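Local atomic coordinates of acyl-CoA thioesterase II TesB2 (PDB entry 3U0A), a protein that probably hydrolyses fatty acyl-CoA thioesters to free fatty acids and coenzyme A, as a double-hotdog enzyme of the C/M/P thioester hydrolase family. Residues Y57-R68 against E101-T112; V41-T52 against T76-R84. All coordinates share one frame; numbering follows the deposited sequence.

Interaction 1. Residues Y57-R68 against E101-T112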
loop_
_atom_site.group_PDB
_atom_site.type_symbol
_atom_site.label_atom_id
_atom_site.label_comp_id
_atom_site.label_asym_id
_atom_site.label_seq_id
_atom_site.Cartn_x
_atom_site.Cartn_y
_atom_site.Cartn_z
ATOM N N TYR A 57 -14.432 -8.667 -14.546
ATOM C CA TYR A 57 -13.571 -8.436 -13.404
ATOM C C TYR A 57 -13.285 -6.963 -13.291
ATOM O O TYR A 57 -12.821 -6.342 -14.246
ATOM C CB TYR A 57 -12.242 -9.155 -13.545
ATOM C CG TYR A 57 -12.313 -10.634 -13.826
ATOM C CD1 TYR A 57 -12.689 -11.096 -15.070
ATOM C CD2 TYR A 57 -11.929 -11.567 -12.867
ATOM C CE1 TYR A 57 -12.711 -12.432 -15.359
ATOM C CE2 TYR A 57 -11.929 -12.910 -13.144
ATOM C CZ TYR A 57 -12.333 -13.342 -14.396
ATOM O OH TYR A 57 -12.354 -14.696 -14.700
ATOM N N GLN A 58 -13.537 -6.402 -12.116
ATOM C CA GLN A 58 -13.369 -4.966 -11.919
ATOM C C GLN A 58 -12.213 -4.739 -10.981
ATOM O O GLN A 58 -12.036 -5.492 -10.051
ATOM C CB GLN A 58 -14.659 -4.322 -11.378
ATOM C CG GLN A 58 -15.871 -4.488 -12.306
ATOM C CD GLN A 58 -15.922 -3.443 -13.445
ATOM O OE1 GLN A 58 -16.330 -2.284 -13.202
ATOM N NE2 GLN A 58 -15.510 -3.847 -14.716
ATOM N N VAL A 59 -11.457 -3.682 -11.231
ATOM C CA VAL A 59 -10.288 -3.367 -10.446
ATOM C C VAL A 59 -10.621 -3.126 -8.981
ATOM O O VAL A 59 -11.676 -2.619 -8.658
ATOM C CB VAL A 59 -9.544 -2.127 -11.023
ATOM C CG1 VAL A 59 -10.376 -0.851 -10.834
ATOM C CG2 VAL A 59 -8.127 -2.024 -10.440
ATOM N N HIS A 60 -9.709 -3.519 -8.105
ATOM C CA HIS A 60 -9.879 -3.323 -6.668
ATOM C C HIS A 60 -8.627 -2.923 -5.926
ATOM O O HIS A 60 -8.728 -2.481 -4.764
ATOM C CB HIS A 60 -10.469 -4.593 -6.015
ATOM C CG HIS A 60 -9.544 -5.769 -6.022
ATOM N ND1 HIS A 60 -8.595 -5.941 -5.099
ATOM C CD2 HIS A 60 -9.463 -6.854 -6.882
ATOM C CE1 HIS A 60 -7.937 -7.079 -5.347
ATOM N NE2 HIS A 60 -8.466 -7.635 -6.452
ATOM N N SER A 61 -7.450 -3.142 -6.522
ATOM C CA SER A 61 -6.227 -2.634 -5.917
ATOM C C SER A 61 -5.166 -2.348 -6.946
ATOM O O SER A 61 -5.280 -2.784 -8.057
ATOM C CB SER A 61 -5.705 -3.542 -4.805
ATOM O OG SER A 61 -5.200 -4.747 -5.301
ATOM N N LEU A 62 -4.187 -1.532 -6.580
ATOM C CA LEU A 62 -3.039 -1.279 -7.420
ATOM C C LEU A 62 -1.949 -0.765 -6.566
ATOM O O LEU A 62 -2.202 -0.199 -5.494
ATOM C CB LEU A 62 -3.327 -0.301 -8.557
ATOM C CG LEU A 62 -3.737 1.128 -8.240
ATOM C CD1 LEU A 62 -2.547 1.897 -7.702
ATOM C CD2 LEU A 62 -4.339 1.801 -9.471
ATOM N N HIS A 63 -0.723 -1.023 -7.012
ATOM C CA HIS A 63 0.475 -0.608 -6.312
ATOM C C HIS A 63 1.406 -0.185 -7.415
ATOM O O HIS A 63 1.486 -0.843 -8.410
ATOM C CB HIS A 63 1.123 -1.748 -5.525
ATOM C CG HIS A 63 0.197 -2.524 -4.557
ATOM N ND1 HIS A 63 -0.715 -3.434 -4.980
ATOM C CD2 HIS A 63 0.153 -2.572 -3.138
ATOM C CE1 HIS A 63 -1.362 -3.979 -3.907
ATOM N NE2 HIS A 63 -0.819 -3.466 -2.782
ATOM N N GLY A 64 2.115 0.922 -7.287
ATOM C CA GLY A 64 3.181 1.211 -8.234
ATOM C C GLY A 64 4.300 2.085 -7.725
ATOM O O GLY A 64 4.190 2.733 -6.727
ATOM N N TYR A 65 5.375 2.118 -8.472
ATOM C CA TYR A 65 6.576 2.797 -8.099
ATOM C C TYR A 65 6.941 3.854 -9.167
ATOM O O TYR A 65 7.107 3.540 -10.342
ATOM C CB TYR A 65 7.693 1.769 -7.991
ATOM C CG TYR A 65 7.894 1.117 -6.636
ATOM C CD1 TYR A 65 7.982 1.882 -5.473
ATOM C CD2 TYR A 65 8.077 -0.266 -6.530
ATOM C CE1 TYR A 65 8.194 1.291 -4.237
ATOM C CE2 TYR A 65 8.304 -0.871 -5.306
ATOM C CZ TYR A 65 8.367 -0.093 -4.143
ATOM O OH TYR A 65 8.573 -0.700 -2.900
ATOM N N PHE A 66 7.083 5.106 -8.735
ATOM C CA PHE A 66 7.499 6.192 -9.619
ATOM C C PHE A 66 9.013 6.168 -9.740
ATOM O O PHE A 66 9.739 6.551 -8.826
ATOM C CB PHE A 66 7.044 7.523 -9.061
ATOM C CG PHE A 66 5.558 7.678 -9.012
ATOM C CD1 PHE A 66 4.869 8.151 -10.124
ATOM C CD2 PHE A 66 4.855 7.355 -7.879
ATOM C CE1 PHE A 66 3.520 8.320 -10.111
ATOM C CE2 PHE A 66 3.493 7.512 -7.856
ATOM C CZ PHE A 66 2.822 8.010 -8.974
ATOM N N LEU A 67 9.488 5.664 -10.865
ATOM C CA LEU A 67 10.892 5.384 -10.991
ATOM C C LEU A 67 11.645 6.618 -11.490
ATOM O O LEU A 67 12.681 6.958 -10.958
ATOM C CB LEU A 67 11.111 4.159 -11.890
ATOM C CG LEU A 67 10.506 2.815 -11.445
ATOM C CD1 LEU A 67 10.892 1.749 -12.428
ATOM C CD2 LEU A 67 10.942 2.423 -10.059
ATOM N N ARG A 68 11.105 7.289 -12.497
ATOM C CA ARG A 68 11.818 8.372 -13.172
ATOM C C ARG A 68 10.904 9.481 -13.579
ATOM O O ARG A 68 9.712 9.292 -13.724
ATOM C CB ARG A 68 12.488 7.856 -14.440
ATOM C CG ARG A 68 13.928 7.445 -14.233
ATOM C CD ARG A 68 14.382 6.568 -15.384
ATOM N NE ARG A 68 14.076 5.141 -15.156
ATOM C CZ ARG A 68 14.991 4.197 -14.951
ATOM N NH1 ARG A 68 14.605 2.914 -14.744
ATOM N NH2 ARG A 68 16.287 4.525 -14.953
ATOM N N GLU A 101 13.502 3.446 -21.227
ATOM C CA GLU A 101 13.615 3.427 -19.763
ATOM C C GLU A 101 12.250 3.211 -19.119
ATOM O O GLU A 101 11.273 3.832 -19.526
ATOM C CB GLU A 101 14.216 4.742 -19.241
ATOM C CG GLU A 101 15.559 5.183 -19.859
ATOM C CD GLU A 101 16.782 4.369 -19.389
ATOM O OE1 GLU A 101 16.652 3.141 -19.060
ATOM O OE2 GLU A 101 17.908 4.949 -19.354
ATOM N N VAL A 102 12.174 2.341 -18.111
ATOM C CA VAL A 102 10.938 2.234 -17.323
ATOM C C VAL A 102 10.848 3.449 -16.356
ATOM O O VAL A 102 11.719 3.648 -15.505
ATOM C CB VAL A 102 10.818 0.884 -16.566
ATOM C CG1 VAL A 102 9.527 0.849 -15.747
ATOM C CG2 VAL A 102 10.867 -0.270 -17.537
ATOM N N ILE A 103 9.819 4.274 -16.558
ATOM C CA ILE A 103 9.600 5.495 -15.772
ATOM C C ILE A 103 8.633 5.271 -14.605
ATOM O O ILE A 103 8.697 5.947 -13.607
ATOM C CB ILE A 103 9.124 6.676 -16.663
ATOM C CG1 ILE A 103 7.673 6.505 -17.150
ATOM C CG2 ILE A 103 10.054 6.877 -17.866
ATOM C CD1 ILE A 103 7.196 7.704 -17.966
ATOM N N PHE A 104 7.755 4.287 -14.759
ATOM C CA PHE A 104 6.752 3.942 -13.783
ATOM C C PHE A 104 6.460 2.466 -13.895
ATOM O O PHE A 104 6.334 1.954 -14.967
ATOM C CB PHE A 104 5.462 4.769 -14.023
ATOM C CG PHE A 104 4.366 4.487 -13.030
ATOM C CD1 PHE A 104 4.438 4.974 -11.731
ATOM C CD2 PHE A 104 3.291 3.685 -13.368
ATOM C CE1 PHE A 104 3.445 4.683 -10.810
ATOM C CE2 PHE A 104 2.299 3.408 -12.460
ATOM C CZ PHE A 104 2.372 3.904 -11.182
ATOM N N SER A 105 6.337 1.790 -12.777
ATOM C CA SER A 105 6.046 0.350 -12.759
ATOM C C SER A 105 4.957 0.051 -11.737
ATOM O O SER A 105 4.936 0.589 -10.650
ATOM C CB SER A 105 7.295 -0.481 -12.440
ATOM O OG SER A 105 7.059 -1.864 -12.671
ATOM N N MET A 106 4.081 -0.866 -12.085
ATOM C CA MET A 106 2.790 -0.921 -11.488
ATOM C C MET A 106 2.192 -2.329 -11.508
ATOM O O MET A 106 2.430 -3.108 -12.389
ATOM C CB MET A 106 1.925 -0.015 -12.307
ATOM C CG MET A 106 0.564 0.137 -11.787
ATOM S SD MET A 106 -0.520 0.585 -13.134
ATOM C CE MET A 106 -1.931 -0.410 -12.610
ATOM N N GLY A 107 1.376 -2.617 -10.516
ATOM C CA GLY A 107 0.527 -3.800 -10.544
ATOM C C GLY A 107 -0.889 -3.484 -10.080
ATOM O O GLY A 107 -1.086 -2.573 -9.268
ATOM N N ALA A 108 -1.851 -4.252 -10.597
ATOM C CA ALA A 108 -3.260 -4.094 -10.271
ATOM C C ALA A 108 -3.979 -5.441 -10.266
ATOM O O ALA A 108 -3.620 -6.330 -11.030
ATOM C CB ALA A 108 -3.931 -3.119 -11.239
ATOM N N SER A 109 -5.010 -5.555 -9.405
ATOM C CA SER A 109 -5.806 -6.780 -9.246
ATOM C C SER A 109 -7.265 -6.524 -9.613
ATOM O O SER A 109 -7.823 -5.487 -9.284
ATOM C CB SER A 109 -5.707 -7.308 -7.804
ATOM O OG SER A 109 -6.160 -8.660 -7.675
ATOM N N PHE A 110 -7.859 -7.490 -10.294
ATOM C CA PHE A 110 -9.234 -7.419 -10.768
ATOM C C PHE A 110 -10.059 -8.657 -10.285
ATOM O O PHE A 110 -9.583 -9.798 -10.322
ATOM C CB PHE A 110 -9.234 -7.328 -12.306
ATOM C CG PHE A 110 -8.385 -6.201 -12.861
ATOM C CD1 PHE A 110 -7.013 -6.244 -12.774
ATOM C CD2 PHE A 110 -8.972 -5.110 -13.479
ATOM C CE1 PHE A 110 -6.232 -5.223 -13.267
ATOM C CE2 PHE A 110 -8.192 -4.065 -13.980
ATOM C CZ PHE A 110 -6.814 -4.123 -13.868
ATOM N N GLN A 111 -11.285 -8.419 -9.822
ATOM C CA GLN A 111 -12.114 -9.474 -9.258
ATOM C C GLN A 111 -13.506 -9.416 -9.797
ATOM O O GLN A 111 -14.031 -8.350 -10.080
ATOM C CB GLN A 111 -12.168 -9.344 -7.735
ATOM C CG GLN A 111 -12.970 -10.429 -6.998
ATOM C CD GLN A 111 -13.298 -10.062 -5.554
ATOM O OE1 GLN A 111 -13.329 -8.903 -5.206
ATOM N NE2 GLN A 111 -13.533 -11.059 -4.716
ATOM N N THR A 112 -14.137 -10.572 -9.879
ATOM C CA THR A 112 -15.570 -10.621 -10.195
ATOM C C THR A 112 -16.451 -10.162 -9.002
ATOM O O THR A 112 -16.000 -9.979 -7.868
ATOM C CB THR A 112 -16.022 -12.016 -10.699
ATOM O OG1 THR A 112 -15.591 -13.013 -9.781
ATOM C CG2 THR A 112 -15.456 -12.320 -12.050
#

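Interaction 2. Residues V41-T52 against T76-R84. With NA (sodium ion), chain G; SO4 (sulfate ion), chain D.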
loop_
_atom_site.group_PDB
_atom_site.type_symbol
_atom_site.label_atom_id
_atom_site.label_comp_id
_atom_site.label_asym_id
_atom_site.label_seq_id
_atom_site.Cartn_x
_atom_site.Cartn_y
_atom_site.Cartn_z
ATOM N N VAL A 41 0.592 9.518 -16.123
ATOM C CA VAL A 41 1.286 8.306 -16.489
ATOM C C VAL A 41 0.767 7.122 -15.691
ATOM O O VAL A 41 0.570 6.059 -16.238
ATOM C CB VAL A 41 2.827 8.463 -16.314
ATOM C CG1 VAL A 41 3.552 7.137 -16.494
ATOM C CG2 VAL A 41 3.360 9.480 -17.309
ATOM N N ALA A 42 0.529 7.319 -14.398
ATOM C CA ALA A 42 0.061 6.236 -13.538
ATOM C C ALA A 42 -1.323 5.810 -13.956
ATOM O O ALA A 42 -1.633 4.624 -14.008
ATOM C CB ALA A 42 0.046 6.673 -12.092
ATOM N N GLY A 43 -2.154 6.809 -14.253
ATOM C CA GLY A 43 -3.527 6.588 -14.634
ATOM C C GLY A 43 -3.576 5.854 -15.936
ATOM O O GLY A 43 -4.347 4.914 -16.087
ATOM N N GLN A 44 -2.734 6.266 -16.881
ATOM C CA GLN A 44 -2.716 5.629 -18.180
ATOM C C GLN A 44 -2.154 4.221 -18.057
ATOM O O GLN A 44 -2.665 3.312 -18.704
ATOM C CB GLN A 44 -1.973 6.468 -19.221
ATOM C CG GLN A 44 -2.788 7.687 -19.704
ATOM C CD GLN A 44 -2.399 8.197 -21.113
ATOM O OE1 GLN A 44 -1.263 8.649 -21.359
ATOM N NE2 GLN A 44 -3.347 8.136 -22.027
ATOM N N SER A 45 -1.163 4.014 -17.205
ATOM C CA SER A 45 -0.681 2.676 -16.925
ATOM C C SER A 45 -1.820 1.762 -16.459
ATOM O O SER A 45 -1.891 0.624 -16.875
ATOM C CB SER A 45 0.426 2.699 -15.873
ATOM O OG SER A 45 1.466 3.550 -16.243
ATOM N N LEU A 46 -2.708 2.262 -15.603
ATOM C CA LEU A 46 -3.859 1.453 -15.155
ATOM C C LEU A 46 -4.853 1.185 -16.286
ATOM O O LEU A 46 -5.341 0.059 -16.440
ATOM C CB LEU A 46 -4.601 2.100 -13.982
ATOM C CG LEU A 46 -5.883 1.410 -13.526
ATOM C CD1 LEU A 46 -5.647 0.040 -12.955
ATOM C CD2 LEU A 46 -6.633 2.244 -12.517
ATOM N N VAL A 47 -5.127 2.227 -17.076
ATOM C CA VAL A 47 -6.073 2.101 -18.163
ATOM C C VAL A 47 -5.594 1.026 -19.119
ATOM O O VAL A 47 -6.391 0.252 -19.620
ATOM C CB VAL A 47 -6.281 3.431 -18.885
ATOM C CG1 VAL A 47 -7.109 3.250 -20.165
ATOM C CG2 VAL A 47 -6.930 4.409 -17.947
ATOM N N SER A 48 -4.286 0.968 -19.335
ATOM C CA SER A 48 -3.670 -0.097 -20.139
ATOM C C SER A 48 -3.902 -1.496 -19.586
ATOM O O SER A 48 -4.079 -2.468 -20.333
ATOM C CB SER A 48 -2.167 0.124 -20.197
ATOM O OG SER A 48 -1.849 0.984 -21.262
ATOM N N ALA A 49 -3.815 -1.599 -18.267
ATOM C CA ALA A 49 -4.082 -2.834 -17.595
ATOM C C ALA A 49 -5.550 -3.231 -17.865
ATOM O O ALA A 49 -5.813 -4.366 -18.211
ATOM C CB ALA A 49 -3.791 -2.680 -16.101
ATOM N N VAL A 50 -6.462 -2.262 -17.739
ATOM C CA VAL A 50 -7.885 -2.475 -17.795
ATOM C C VAL A 50 -8.348 -2.992 -19.192
ATOM O O VAL A 50 -9.310 -3.779 -19.321
ATOM C CB VAL A 50 -8.614 -1.178 -17.399
ATOM C CG1 VAL A 50 -10.108 -1.254 -17.680
ATOM C CG2 VAL A 50 -8.375 -0.882 -15.943
ATOM N N ARG A 51 -7.626 -2.587 -20.231
ATOM C CA ARG A 51 -7.987 -2.971 -21.602
ATOM C C ARG A 51 -7.677 -4.426 -21.957
ATOM O O ARG A 51 -8.231 -4.968 -22.917
ATOM C CB ARG A 51 -7.367 -1.992 -22.590
ATOM C CG ARG A 51 -8.202 -0.734 -22.561
ATOM C CD ARG A 51 -7.895 0.302 -23.602
ATOM N NE ARG A 51 -7.851 -0.196 -24.979
ATOM C CZ ARG A 51 -7.686 0.611 -26.030
ATOM N NH1 ARG A 51 -7.674 0.107 -27.281
ATOM N NH2 ARG A 51 -7.568 1.943 -25.826
ATOM N N THR A 52 -6.825 -5.046 -21.144
ATOM C CA THR A 52 -6.417 -6.438 -21.294
ATOM C C THR A 52 -7.184 -7.345 -20.347
ATOM O O THR A 52 -6.920 -8.546 -20.287
ATOM C CB THR A 52 -4.900 -6.625 -20.996
ATOM O OG1 THR A 52 -4.658 -6.511 -19.589
ATOM C CG2 THR A 52 -4.084 -5.598 -21.733
ATOM N N THR A 76 4.330 8.095 -24.292
ATOM C CA THR A 76 4.702 6.964 -23.441
ATOM C C THR A 76 4.043 5.669 -23.962
ATOM O O THR A 76 2.916 5.671 -24.451
ATOM C CB THR A 76 4.292 7.209 -21.977
ATOM O OG1 THR A 76 4.776 8.481 -21.562
ATOM C CG2 THR A 76 4.857 6.110 -21.039
ATOM N N VAL A 77 4.787 4.581 -23.849
ATOM C CA VAL A 77 4.330 3.290 -24.238
ATOM C C VAL A 77 4.144 2.436 -22.989
ATOM O O VAL A 77 4.961 2.468 -22.071
ATOM C CB VAL A 77 5.340 2.651 -25.195
ATOM C CG1 VAL A 77 5.039 1.173 -25.413
ATOM C CG2 VAL A 77 5.358 3.440 -26.492
ATOM N N PHE A 78 3.064 1.668 -22.968
ATOM C CA PHE A 78 2.696 0.854 -21.814
ATOM C C PHE A 78 2.754 -0.613 -22.219
ATOM O O PHE A 78 2.066 -1.051 -23.156
ATOM C CB PHE A 78 1.304 1.263 -21.287
ATOM C CG PHE A 78 1.200 2.727 -20.987
ATOM C CD1 PHE A 78 1.616 3.230 -19.764
ATOM C CD2 PHE A 78 0.792 3.619 -21.954
ATOM C CE1 PHE A 78 1.589 4.577 -19.504
ATOM C CE2 PHE A 78 0.744 4.975 -21.690
ATOM C CZ PHE A 78 1.140 5.453 -20.468
ATOM N N LEU A 79 3.596 -1.345 -21.495
ATOM C CA LEU A 79 3.819 -2.745 -21.699
ATOM C C LEU A 79 3.148 -3.575 -20.614
ATOM O O LEU A 79 3.641 -3.656 -19.500
ATOM C CB LEU A 79 5.315 -2.982 -21.683
ATOM C CG LEU A 79 6.052 -2.181 -22.752
ATOM C CD1 LEU A 79 7.512 -2.609 -22.715
ATOM C CD2 LEU A 79 5.394 -2.404 -24.147
ATOM N N VAL A 80 2.039 -4.213 -20.981
ATOM C CA VAL A 80 1.195 -4.984 -20.061
ATOM C C VAL A 80 1.639 -6.444 -20.020
ATOM O O VAL A 80 1.927 -7.007 -21.054
ATOM C CB VAL A 80 -0.317 -4.937 -20.459
ATOM C CG1 VAL A 80 -1.195 -5.623 -19.418
ATOM C CG2 VAL A 80 -0.773 -3.512 -20.659
ATOM N N GLU A 81 1.674 -7.027 -18.816
ATOM C CA GLU A 81 2.004 -8.440 -18.591
ATOM C C GLU A 81 0.797 -9.123 -17.979
ATOM O O GLU A 81 0.316 -8.644 -16.946
ATOM C CB GLU A 81 3.131 -8.529 -17.585
ATOM C CG GLU A 81 3.493 -9.953 -17.191
ATOM C CD GLU A 81 4.435 -9.975 -15.995
ATOM O OE1 GLU A 81 5.636 -9.634 -16.173
ATOM O OE2 GLU A 81 3.949 -10.271 -14.861
ATOM N N ARG A 82 0.291 -10.207 -18.585
ATOM C CA ARG A 82 -0.947 -10.837 -18.064
ATOM C C ARG A 82 -0.552 -11.808 -16.983
ATOM O O ARG A 82 -0.358 -12.952 -17.235
ATOM C CB ARG A 82 -1.771 -11.520 -19.145
ATOM C CG ARG A 82 -2.053 -10.612 -20.309
ATOM C CD ARG A 82 -3.232 -11.029 -21.188
ATOM N NE ARG A 82 -3.507 -9.945 -22.130
ATOM C CZ ARG A 82 -4.568 -9.831 -22.917
ATOM N NH1 ARG A 82 -5.521 -10.749 -22.911
ATOM N NH2 ARG A 82 -4.669 -8.772 -23.711
ATOM N N THR A 83 -0.412 -11.321 -15.769
ATOM C CA THR A 83 0.384 -12.020 -14.819
ATOM C C THR A 83 -0.344 -13.293 -14.384
ATOM O O THR A 83 0.257 -14.365 -14.272
ATOM C CB THR A 83 0.717 -11.109 -13.631
ATOM O OG1 THR A 83 1.364 -9.933 -14.115
ATOM C CG2 THR A 83 1.637 -11.822 -12.673
ATOM N N ARG A 84 -1.651 -13.162 -14.185
ATOM C CA ARG A 84 -2.507 -14.263 -13.793
ATOM C C ARG A 84 -3.943 -14.000 -14.281
ATOM O O ARG A 84 -4.456 -12.859 -14.211
ATOM C CB ARG A 84 -2.449 -14.423 -12.277
ATOM C CG ARG A 84 -3.190 -15.624 -11.654
ATOM C CD ARG A 84 -4.599 -15.255 -11.174
ATOM N NE ARG A 84 -4.669 -13.951 -10.470
ATOM C CZ ARG A 84 -4.603 -13.797 -9.141
ATOM N NH1 ARG A 84 -4.491 -14.867 -8.346
ATOM N NH2 ARG A 84 -4.663 -12.571 -8.591
HETATM NA NA NA G . -11.694 -4.485 -18.102
HETATM S S SO4 D . -6.563 -7.792 -27.115
HETATM O O1 SO4 D . -6.026 -9.137 -26.681
HETATM O O2 SO4 D . -7.277 -7.141 -25.985
HETATM O O3 SO4 D . -5.437 -6.892 -27.517
HETATM O O4 SO4 D . -7.439 -7.964 -28.355
HETATM O O HOH W 1 -12.032 -4.002 -15.765
#

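Interaction 1. Residues Y57-R68 against E101-T112
F66 lies alongside F104 where the antiparallel strands 58-66 and 101-111 pair, and the two rings pack closely. F66 CD1 meets F104 CD1 at 3.6 Å, with F104 CE1 over the centre of the F66 ring and the planes oblique at 53°. F104 has CG anti to its backbone N (chi1 -179°), which carries the ring across G64; lacking a side chain, G64 lets F104 CZ come within 4.1 Å of its CA. The tight part is the buried run L62-Y65 with S105-A108, laddered by bonds such as G107 N to H63 O (2.8 Å) and Y65 N to S105 O (2.7 Å). On its apolar face, toward helix 34-51, A108 CB meets L62 CB at 3.9 Å; the polar face meets the second subunit, Y65 OH bonding S61 OG there. A beta bulge between V59 and S61 shifts the register, and H60 ND1 is bonded to E271 of the second subunit.

The ends, with Q58 and E101 exposed, are more open to solvent. At one, T112 CG2 sits over the Y57 ring, 3.8 Å from its centroid, a CH-pi contact. At the other, R68 grips V102 O side-on: NE donates at 2.8 Å from above the carbonyl plane, NH1 at 3.1 Å on a lone pair. Thus V102 O and I103 O each take two donors, those to V102 O from the probably charged guanidinium.

Interaction 2. Residues V41-T52 against T76-R84
F78 and V80 of strand 76-85 pack on helix 34-51, the central helix of the N-terminal hotdog, the segment axes 8.5 Å apart at 44°. F78 fills the interface. Its CG stands anti to the carbonyl carbon (chi1 -54°), and the ring slides along the helix surface between Q44, S45 and S48. Q44 CB touches F78 CZ at 3.5 Å, and the Q44 side chain crosses the phenyl group at about a right angle, with its NE2 bonded to I10 O. S45 OG lies at the ring edge, 3.4 Å from F78 CE1; its hydroxyl donates to V41 O at 2.7 Å, on the opposite face of that carbonyl from the S45 N bond. Serine suits this helix face pressed against a ring, being small and able to return its polar group to the helix backbone. S48 OG comes to 3.2 Å from F78 CB, obliquely to the ring.

V80 CG2 packs against S48 O at 3.5 Å; one turn on, V80 CG1 meets T52 tip to tip, 3.6 Å from T52 OG1, which donates to A49 O. Farther along the strand the R82 guanidinium lays a face over T52. No hydrogen bond joins helix to strand: van der Waals packing of F78 and V80 on small helix residues holds them. The polar ends turn elsewhere, V50 O to a sodium ion that V53 O also binds, and R82 to N19 through NE and, through a long 3.3 Å bond from NH2, to O1 of a probably adventitious sulfate.

After strands 14-17 and 20-23, the chain enters helix 34-51, runs into strand 58-66, continues through strands 76-85 and 89-98, and returns as strand 101-111. Interaction 2 closes the loop from the helix to strand 76-85; interaction 1 closes the one from strand 58-66 to strand 101-111. The two loops cross, since their segments alternate along the chain. Between the paired partners of the sheet, strand 89-98 joins 76-85 to 101-111, so the helix is laid over a continuous run of strands. S45 touches both F78 and F104, while A42 and L46 turn to strand 101-111, which binds the two interactions into one N-terminal hotdog core.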